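Local coordinates for carboxypeptidase A (Helicoverpa armigera, PDB 1JQG), which probably removes C-terminal residues from peptide chains as a zinc-dependent metallocarboxypeptidase of the M14 family, at residues E382-R387 against G406-E411; Q334-I339 against Y350-I355. One frame throughout, in Å; residues are numbered along the deposited sequence.

From the N terminus, the chain first reaches interaction 2. Helix 325-340 supplies 334-339. After ten residues, 350-355 returns with strand 351-354, and this contact closes a short loop. The chain then passes through strand 377-383 to 382-387. Eighteen residues later, helix 402-421 brings 406-411 back, and interaction 1 closes a second, longer loop. The two loops follow one another, neither nesting nor crossing. Each contact ties a helix to the same mixed sheet, interaction 2 at the edge strand 351-354 and interaction 1 at the more internal strand 377-383. They also touch: Glu408 of interaction 1 packs its CG on Ile339 CG2 of interaction 2.

Interaction 1. Residues E382-R387 against G406-E411; sequences ELPAYR and GFETWE
Glu408 and Thr409 meet Pro384 and Leu383 where helix 402-421 packs beside the chain leaving strand 377-383. This belongs to the alpha/beta fold of the zinc carboxypeptidases, with helices laid against a mixed sheet.

Glu408 comes first and points toward the other segment. Its CG is anti to the backbone N (chi1 -167°) and the chain stays extended beyond it, which carries the carboxylate out to the proline ring. Pro384 comes from the opposite direction. Glu408 OE1 lies 3.3 Å from Pro384 CG and 4.0 Å from Pro384 CD, so this oxygen rests on ring carbons. The other oxygen, OE2, is hydrogen-bonded to Gln404 NE2, one turn earlier in the helix. That bond helps fix how the carboxylate is turned.

Thr409 follows and crosses the side chain of Leu383 at about a right angle. Its OG1 sits beside the backbone N (chi1 -48°) and hydrogen-bonds to Ala405 O, so the buried hydroxyl is satisfied within its own helix. Trp410 then packs on helix 187-200.

The strand side lies close to the zinc site. Leu383 shares backbone hydrogen bonds with His306, a zinc ligand, and with Gly309. Glu382, predicted to be the catalytic proton donor/acceptor, directly precedes it. The touch on Thr409 is made by one methyl, Leu383 CD2, which lies 3.5 Å from Thr409 OG1 and 4.1 Å from Thr409 CG2.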
ATOM      1  N   GLU A 382       4.202  -1.872   5.180  1.00 22.20           N
ATOM      2  CA  GLU A 382       3.747  -3.150   4.656  1.00 21.97           C
ATOM      3  C   GLU A 382       2.973  -3.804   5.790  1.00 19.44           C
ATOM      4  O   GLU A 382       3.636  -4.393   6.618  1.00 25.32           O
ATOM      5  CB  GLU A 382       4.913  -4.027   4.200  1.00 26.26           C
ATOM      6  CG  GLU A 382       5.714  -3.456   3.029  1.00 32.46           C
ATOM      7  CD  GLU A 382       4.941  -3.537   1.714  1.00 39.25           C
ATOM      8  OE1 GLU A 382       4.075  -4.429   1.633  1.00 37.91           O
ATOM      9  OE2 GLU A 382       5.178  -2.741   0.772  1.00 42.05           O
ATOM     10  N   LEU A 383       1.675  -3.653   5.827  1.00 19.23           N
ATOM     11  CA  LEU A 383       0.800  -4.264   6.799  1.00 21.03           C
ATOM     12  C   LEU A 383       0.799  -5.792   6.810  1.00 17.89           C
ATOM     13  O   LEU A 383       1.237  -6.406   5.868  1.00 17.28           O
ATOM     14  CB  LEU A 383      -0.654  -3.805   6.517  1.00 20.79           C
ATOM     15  CG  LEU A 383      -0.898  -2.304   6.664  1.00 21.64           C
ATOM     16  CD1 LEU A 383      -2.410  -2.028   6.721  1.00 25.38           C
ATOM     17  CD2 LEU A 383      -0.167  -1.775   7.872  1.00 14.62           C
ATOM     18  N   PRO A 384       0.472  -6.393   7.936  1.00 20.14           N
ATOM     19  CA  PRO A 384       0.529  -7.819   8.159  1.00 18.73           C
ATOM     20  C   PRO A 384      -0.451  -8.539   7.262  1.00 23.96           C
ATOM     21  O   PRO A 384      -1.590  -8.127   7.014  1.00 27.78           O
ATOM     22  CB  PRO A 384       0.157  -7.983   9.646  1.00 14.94           C
ATOM     23  CG  PRO A 384       0.501  -6.676  10.286  1.00 17.74           C
ATOM     24  CD  PRO A 384       0.171  -5.671   9.232  1.00 19.93           C
ATOM     25  N   ALA A 385      -0.059  -9.715   6.790  1.00 24.99           N
ATOM     26  CA  ALA A 385      -0.940 -10.625   6.094  1.00 28.43           C
ATOM     27  C   ALA A 385      -1.625 -11.472   7.168  1.00 34.39           C
ATOM     28  O   ALA A 385      -0.976 -12.346   7.727  1.00 37.16           O
ATOM     29  CB  ALA A 385      -0.119 -11.525   5.192  1.00 20.32           C
ATOM     30  N   TYR A 386      -2.885 -11.239   7.476  1.00 37.67           N
ATOM     31  CA  TYR A 386      -3.620 -12.026   8.433  1.00 44.42           C
ATOM     32  C   TYR A 386      -4.042 -13.406   7.917  1.00 46.35           C
ATOM     33  O   TYR A 386      -4.706 -13.564   6.907  1.00 48.80           O
ATOM     34  CB  TYR A 386      -4.840 -11.251   8.932  1.00 48.59           C
ATOM     35  CG  TYR A 386      -5.652 -12.006   9.964  1.00 54.78           C
ATOM     36  CD1 TYR A 386      -6.876 -12.606   9.708  1.00 55.87           C
ATOM     37  CD2 TYR A 386      -5.136 -12.109  11.252  1.00 58.19           C
ATOM     38  CE1 TYR A 386      -7.574 -13.274  10.693  1.00 56.56           C
ATOM     39  CE2 TYR A 386      -5.830 -12.776  12.251  1.00 58.48           C
ATOM     40  CZ  TYR A 386      -7.045 -13.355  11.959  1.00 58.12           C
ATOM     41  OH  TYR A 386      -7.770 -14.024  12.915  1.00 59.59           O
ATOM     42  N   ARG A 387      -3.679 -14.418   8.685  1.00 49.47           N
ATOM     43  CA  ARG A 387      -3.932 -15.810   8.361  1.00 56.44           C
ATOM     44  C   ARG A 387      -5.178 -16.328   9.078  1.00 57.25           C
ATOM     45  O   ARG A 387      -5.626 -15.786  10.077  1.00 55.95           O
ATOM     46  CB  ARG A 387      -2.718 -16.688   8.709  1.00 59.99           C
ATOM     47  CG  ARG A 387      -1.412 -16.174   8.136  1.00 63.70           C
ATOM     48  CD  ARG A 387      -0.218 -16.931   8.684  1.00 67.79           C
ATOM     49  NE  ARG A 387      -0.099 -18.260   8.094  1.00 71.86           N
ATOM     50  CZ  ARG A 387       0.993 -18.723   7.488  1.00 68.63           C
ATOM     51  NH1 ARG A 387       2.060 -17.946   7.370  1.00 66.33           N
ATOM     52  NH2 ARG A 387       1.039 -19.948   6.981  1.00 70.91           N
ATOM     53  N   GLY A 406      -6.447  -1.475  11.737  1.00 19.83           N
ATOM     54  CA  GLY A 406      -6.455  -0.046  11.965  1.00 24.87           C
ATOM     55  C   GLY A 406      -5.810   0.368  13.286  1.00 21.45           C
ATOM     56  O   GLY A 406      -4.994   1.269  13.320  1.00 23.80           O
ATOM     57  N   PHE A 407      -6.246  -0.299  14.347  1.00 18.87           N
ATOM     58  CA  PHE A 407      -5.804   0.064  15.707  1.00 20.04           C
ATOM     59  C   PHE A 407      -4.318  -0.184  15.882  1.00 19.13           C
ATOM     60  O   PHE A 407      -3.553   0.642  16.383  1.00 18.57           O
ATOM     61  CB  PHE A 407      -6.603  -0.740  16.749  1.00 21.55           C
ATOM     62  CG  PHE A 407      -6.065  -0.714  18.143  1.00 22.83           C
ATOM     63  CD1 PHE A 407      -6.402   0.355  18.963  1.00 28.29           C
ATOM     64  CD2 PHE A 407      -5.236  -1.709  18.638  1.00 21.16           C
ATOM     65  CE1 PHE A 407      -5.904   0.437  20.252  1.00 35.23           C
ATOM     66  CE2 PHE A 407      -4.755  -1.633  19.947  1.00 28.34           C
ATOM     67  CZ  PHE A 407      -5.082  -0.554  20.754  1.00 28.71           C
ATOM     68  N   GLU A 408      -3.896  -1.385  15.449  1.00 20.42           N
ATOM     69  CA  GLU A 408      -2.468  -1.767  15.474  1.00 21.98           C
ATOM     70  C   GLU A 408      -1.528  -0.775  14.795  1.00 21.49           C
ATOM     71  O   GLU A 408      -0.555  -0.294  15.350  1.00 16.25           O
ATOM     72  CB  GLU A 408      -2.365  -3.084  14.697  1.00 31.43           C
ATOM     73  CG  GLU A 408      -1.066  -3.829  14.836  1.00 40.65           C
ATOM     74  CD  GLU A 408      -1.124  -5.152  14.077  1.00 37.45           C
ATOM     75  OE1 GLU A 408      -0.283  -5.301  13.188  1.00 38.22           O
ATOM     76  OE2 GLU A 408      -2.019  -5.920  14.482  1.00 37.51           O
ATOM     77  N   THR A 409      -1.854  -0.356  13.559  1.00 21.23           N
ATOM     78  CA  THR A 409      -1.068   0.566  12.779  1.00 18.67           C
ATOM     79  C   THR A 409      -1.056   1.961  13.368  1.00 18.63           C
ATOM     80  O   THR A 409      -0.044   2.667  13.328  1.00 16.00           O
ATOM     81  CB  THR A 409      -1.579   0.643  11.318  1.00 19.11           C
ATOM     82  OG1 THR A 409      -1.761  -0.687  10.811  1.00 19.60           O
ATOM     83  CG2 THR A 409      -0.606   1.369  10.392  1.00 17.61           C
ATOM     84  N   TRP A 410      -2.161   2.345  14.015  1.00 16.85           N
ATOM     85  CA  TRP A 410      -2.284   3.715  14.529  1.00 19.16           C
ATOM     86  C   TRP A 410      -1.297   3.915  15.686  1.00 18.70           C
ATOM     87  O   TRP A 410      -0.799   5.013  15.952  1.00 16.40           O
ATOM     88  CB  TRP A 410      -3.717   4.018  14.936  1.00 17.70           C
ATOM     89  CG  TRP A 410      -3.931   5.378  15.544  1.00 23.87           C
ATOM     90  CD1 TRP A 410      -4.416   5.685  16.791  1.00 18.68           C
ATOM     91  CD2 TRP A 410      -3.678   6.624  14.883  1.00 15.54           C
ATOM     92  NE1 TRP A 410      -4.470   7.060  16.936  1.00 22.61           N
ATOM     93  CE2 TRP A 410      -4.028   7.657  15.776  1.00 21.58           C
ATOM     94  CE3 TRP A 410      -3.189   6.983  13.638  1.00 22.15           C
ATOM     95  CZ2 TRP A 410      -3.909   9.008  15.465  1.00 20.74           C
ATOM     96  CZ3 TRP A 410      -3.058   8.315  13.287  1.00 15.96           C
ATOM     97  CH2 TRP A 410      -3.420   9.292  14.207  1.00 23.02           C
ATOM     98  N   GLU A 411      -1.020   2.840  16.413  1.00 17.87           N
ATOM     99  CA  GLU A 411       0.002   2.824  17.442  1.00 19.77           C
ATOM    100  C   GLU A 411       1.359   3.234  16.884  1.00 21.21           C
ATOM    101  O   GLU A 411       2.140   3.898  17.570  1.00 25.63           O
ATOM    102  CB  GLU A 411       0.088   1.456  18.139  1.00 18.65           C
ATOM    103  CG  GLU A 411      -1.180   0.987  18.808  1.00 20.72           C
ATOM    104  CD  GLU A 411      -1.633   2.027  19.845  1.00 29.94           C
ATOM    105  OE1 GLU A 411      -0.761   2.200  20.727  1.00 20.20           O
ATOM    106  OE2 GLU A 411      -2.747   2.633  19.804  1.00 35.90           O
TER

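Interaction 2. Residues Q334-I339 against Y350-I355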
ATOM      1  N   GLN A 334      11.093   2.426  16.514  1.00 20.22           N
ATOM      2  CA  GLN A 334      10.179   2.911  17.546  1.00 25.17           C
ATOM      3  C   GLN A 334       8.740   2.626  17.133  1.00 23.75           C
ATOM      4  O   GLN A 334       7.903   2.273  17.978  1.00 25.62           O
ATOM      5  CB  GLN A 334      10.380   4.408  17.865  1.00 25.16           C
ATOM      6  CG  GLN A 334      11.710   4.710  18.530  1.00 28.45           C
ATOM      7  CD  GLN A 334      11.976   6.188  18.702  1.00 37.56           C
ATOM      8  OE1 GLN A 334      11.040   6.999  18.717  1.00 48.21           O
ATOM      9  NE2 GLN A 334      13.239   6.585  18.836  1.00 40.51           N
ATOM     10  N   MET A 335       8.442   2.804  15.846  1.00 18.98           N
ATOM     11  CA  MET A 335       7.082   2.567  15.362  1.00 20.38           C
ATOM     12  C   MET A 335       6.788   1.082  15.345  1.00 19.26           C
ATOM     13  O   MET A 335       5.700   0.663  15.689  1.00 25.21           O
ATOM     14  CB  MET A 335       6.836   3.113  13.937  1.00 20.85           C
ATOM     15  CG  MET A 335       6.846   4.617  13.826  1.00 16.67           C
ATOM     16  SD  MET A 335       6.438   5.296  12.196  1.00 23.82           S
ATOM     17  CE  MET A 335       7.831   4.867  11.172  1.00 16.63           C
ATOM     18  N   ALA A 336       7.767   0.287  14.959  1.00 19.98           N
ATOM     19  CA  ALA A 336       7.651  -1.162  14.936  1.00 23.69           C
ATOM     20  C   ALA A 336       7.392  -1.757  16.322  1.00 23.76           C
ATOM     21  O   ALA A 336       6.482  -2.570  16.501  1.00 28.75           O
ATOM     22  CB  ALA A 336       8.880  -1.818  14.314  1.00 22.76           C
ATOM     23  N   GLN A 337       8.180  -1.388  17.293  1.00 23.57           N
ATOM     24  CA  GLN A 337       8.005  -1.827  18.673  1.00 28.53           C
ATOM     25  C   GLN A 337       6.651  -1.448  19.269  1.00 23.78           C
ATOM     26  O   GLN A 337       6.147  -2.199  20.093  1.00 24.85           O
ATOM     27  CB  GLN A 337       9.149  -1.199  19.518  1.00 24.07           C
ATOM     28  CG  GLN A 337      10.474  -1.883  19.229  1.00 37.03           C
ATOM     29  CD  GLN A 337      11.576  -1.392  20.145  1.00 40.61           C
ATOM     30  OE1 GLN A 337      11.745  -0.186  20.279  1.00 53.44           O
ATOM     31  NE2 GLN A 337      12.246  -2.360  20.737  1.00 43.40           N
ATOM     32  N   ALA A 338       6.113  -0.301  18.860  1.00 22.02           N
ATOM     33  CA  ALA A 338       4.793   0.144  19.321  1.00 20.53           C
ATOM     34  C   ALA A 338       3.676  -0.725  18.740  1.00 21.88           C
ATOM     35  O   ALA A 338       2.723  -0.999  19.462  1.00 24.75           O
ATOM     36  CB  ALA A 338       4.491   1.603  19.030  1.00  9.58           C
ATOM     37  N   ILE A 339       3.883  -1.243  17.522  1.00 20.21           N
ATOM     38  CA  ILE A 339       2.895  -2.096  16.867  1.00 20.78           C
ATOM     39  C   ILE A 339       2.979  -3.519  17.410  1.00 21.65           C
ATOM     40  O   ILE A 339       1.960  -4.159  17.700  1.00 25.75           O
ATOM     41  CB  ILE A 339       3.126  -2.152  15.342  1.00 20.72           C
ATOM     42  CG1 ILE A 339       2.995  -0.777  14.705  1.00 18.19           C
ATOM     43  CG2 ILE A 339       2.243  -3.217  14.709  1.00 13.63           C
ATOM     44  CD1 ILE A 339       2.983  -0.768  13.182  1.00 19.87           C
ATOM     45  N   TYR A 350       7.366  -6.841  13.472  1.00 28.05           N
ATOM     46  CA  TYR A 350       7.708  -5.973  12.345  1.00 26.19           C
ATOM     47  C   TYR A 350       9.192  -5.946  12.033  1.00 24.73           C
ATOM     48  O   TYR A 350      10.005  -5.849  12.935  1.00 26.50           O
ATOM     49  CB  TYR A 350       7.184  -4.547  12.587  1.00 22.41           C
ATOM     50  CG  TYR A 350       5.912  -4.232  11.841  1.00 16.77           C
ATOM     51  CD1 TYR A 350       4.688  -4.757  12.210  1.00 15.35           C
ATOM     52  CD2 TYR A 350       5.973  -3.385  10.743  1.00 16.32           C
ATOM     53  CE1 TYR A 350       3.519  -4.444  11.509  1.00 19.01           C
ATOM     54  CE2 TYR A 350       4.813  -3.071  10.030  1.00 20.48           C
ATOM     55  CZ  TYR A 350       3.603  -3.594  10.423  1.00 21.36           C
ATOM     56  OH  TYR A 350       2.485  -3.279   9.718  1.00 28.38           O
ATOM     57  N   ILE A 351       9.537  -5.983  10.765  1.00 26.83           N
ATOM     58  CA  ILE A 351      10.894  -5.802  10.266  1.00 24.91           C
ATOM     59  C   ILE A 351      11.130  -4.334   9.877  1.00 24.24           C
ATOM     60  O   ILE A 351      10.247  -3.679   9.301  1.00 22.69           O
ATOM     61  CB  ILE A 351      11.064  -6.688   9.008  1.00 32.54           C
ATOM     62  CG1 ILE A 351      10.886  -8.156   9.383  1.00 35.63           C
ATOM     63  CG2 ILE A 351      12.360  -6.399   8.260  1.00 34.79           C
ATOM     64  CD1 ILE A 351      10.937  -9.123   8.208  1.00 34.13           C
ATOM     65  N   VAL A 352      12.334  -3.835  10.124  1.00 17.84           N
ATOM     66  CA  VAL A 352      12.725  -2.499   9.774  1.00 18.51           C
ATOM     67  C   VAL A 352      13.969  -2.523   8.885  1.00 18.40           C
ATOM     68  O   VAL A 352      14.925  -3.227   9.144  1.00 21.53           O
ATOM     69  CB  VAL A 352      12.978  -1.617  11.027  1.00 17.98           C
ATOM     70  CG1 VAL A 352      13.184  -0.163  10.560  1.00 15.17           C
ATOM     71  CG2 VAL A 352      11.785  -1.616  11.984  1.00 20.06           C
ATOM     72  N   GLY A 353      14.031  -1.706   7.861  1.00 16.45           N
ATOM     73  CA  GLY A 353      15.196  -1.601   7.044  1.00 19.87           C
ATOM     74  C   GLY A 353      15.032  -0.899   5.696  1.00 22.97           C
ATOM     75  O   GLY A 353      13.965  -0.431   5.334  1.00 19.95           O
ATOM     76  N   ASN A 354      16.134  -0.838   4.952  1.00 25.50           N
ATOM     77  CA  ASN A 354      16.180  -0.314   3.601  1.00 23.68           C
ATOM     78  C   ASN A 354      15.395  -1.217   2.631  1.00 25.27           C
ATOM     79  O   ASN A 354      15.474  -2.432   2.774  1.00 27.19           O
ATOM     80  CB  ASN A 354      17.665  -0.147   3.213  1.00 18.11           C
ATOM     81  CG  ASN A 354      17.845   0.356   1.800  1.00 19.32           C
ATOM     82  OD1 ASN A 354      17.684   1.539   1.600  1.00 18.30           O
ATOM     83  ND2 ASN A 354      18.142  -0.510   0.849  1.00 25.78           N
ATOM     84  N   ILE A 355      14.756  -0.623   1.640  1.00 25.58           N
ATOM     85  CA  ILE A 355      13.944  -1.242   0.642  1.00 26.46           C
ATOM     86  C   ILE A 355      14.714  -2.259  -0.187  1.00 28.91           C
ATOM     87  O   ILE A 355      14.268  -3.394  -0.271  1.00 29.24           O
ATOM     88  CB  ILE A 355      13.305  -0.218  -0.339  1.00 29.87           C
ATOM     89  CG1 ILE A 355      12.353   0.710   0.427  1.00 25.03           C
ATOM     90  CG2 ILE A 355      12.518  -0.939  -1.434  1.00 24.59           C
ATOM     91  CD1 ILE A 355      11.807   1.873  -0.399  1.00 31.08           C
TER
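Tyr350 packs against Ala336 and Ile339, joining the residue just before strand 351-354 to helix 325-340. Strand 311-314, this helix and strand 351-354 form a beta-alpha-beta unit, and the contact lies between its helix and its second strand.

The tyrosine side chain can be followed outward. Its CB lies 3.6 Å from Ala336 CB, and here the two backbones come nearest. In the ring, CD1 and then CE1 meet the branch methyl of Ile339, which sits above the plane, outside the rim, on the same side as Ile339 CD1. Ile339 CG2 is 3.7 Å from Tyr350 CE1. Further out, Tyr350 CZ lies 4.0 Å from Ile339 CD1. This second methyl is over a ring face in a CH-pi contact, 4.2 Å from the ring centroid and 17° off the ring normal. Ile339 puts CG2 anti to its backbone N and CG1 beside it (chi1 -61°), and both branches thereby reach the ring. At the tip, Tyr350 OH passes beyond Ile339 and packs on Pro384 CD. Replacing Ile339 with an alanine would probably open a gap on that side of the ring, since both methyls that meet it would be gone.

Two residues past Tyr350, in the strand, Val352 CG2 packs on Ala336 CB at 3.7 Å. The small alanine thus serves two partners and lets helix and strand approach closely. Beside the contact, Tyr350 N is hydrogen-bonded to Asp340 OD2. No hydrogen bond runs between the two segments themselves. Their joint is apolar and depends on the fit of aliphatic carbons against a ring and against each other.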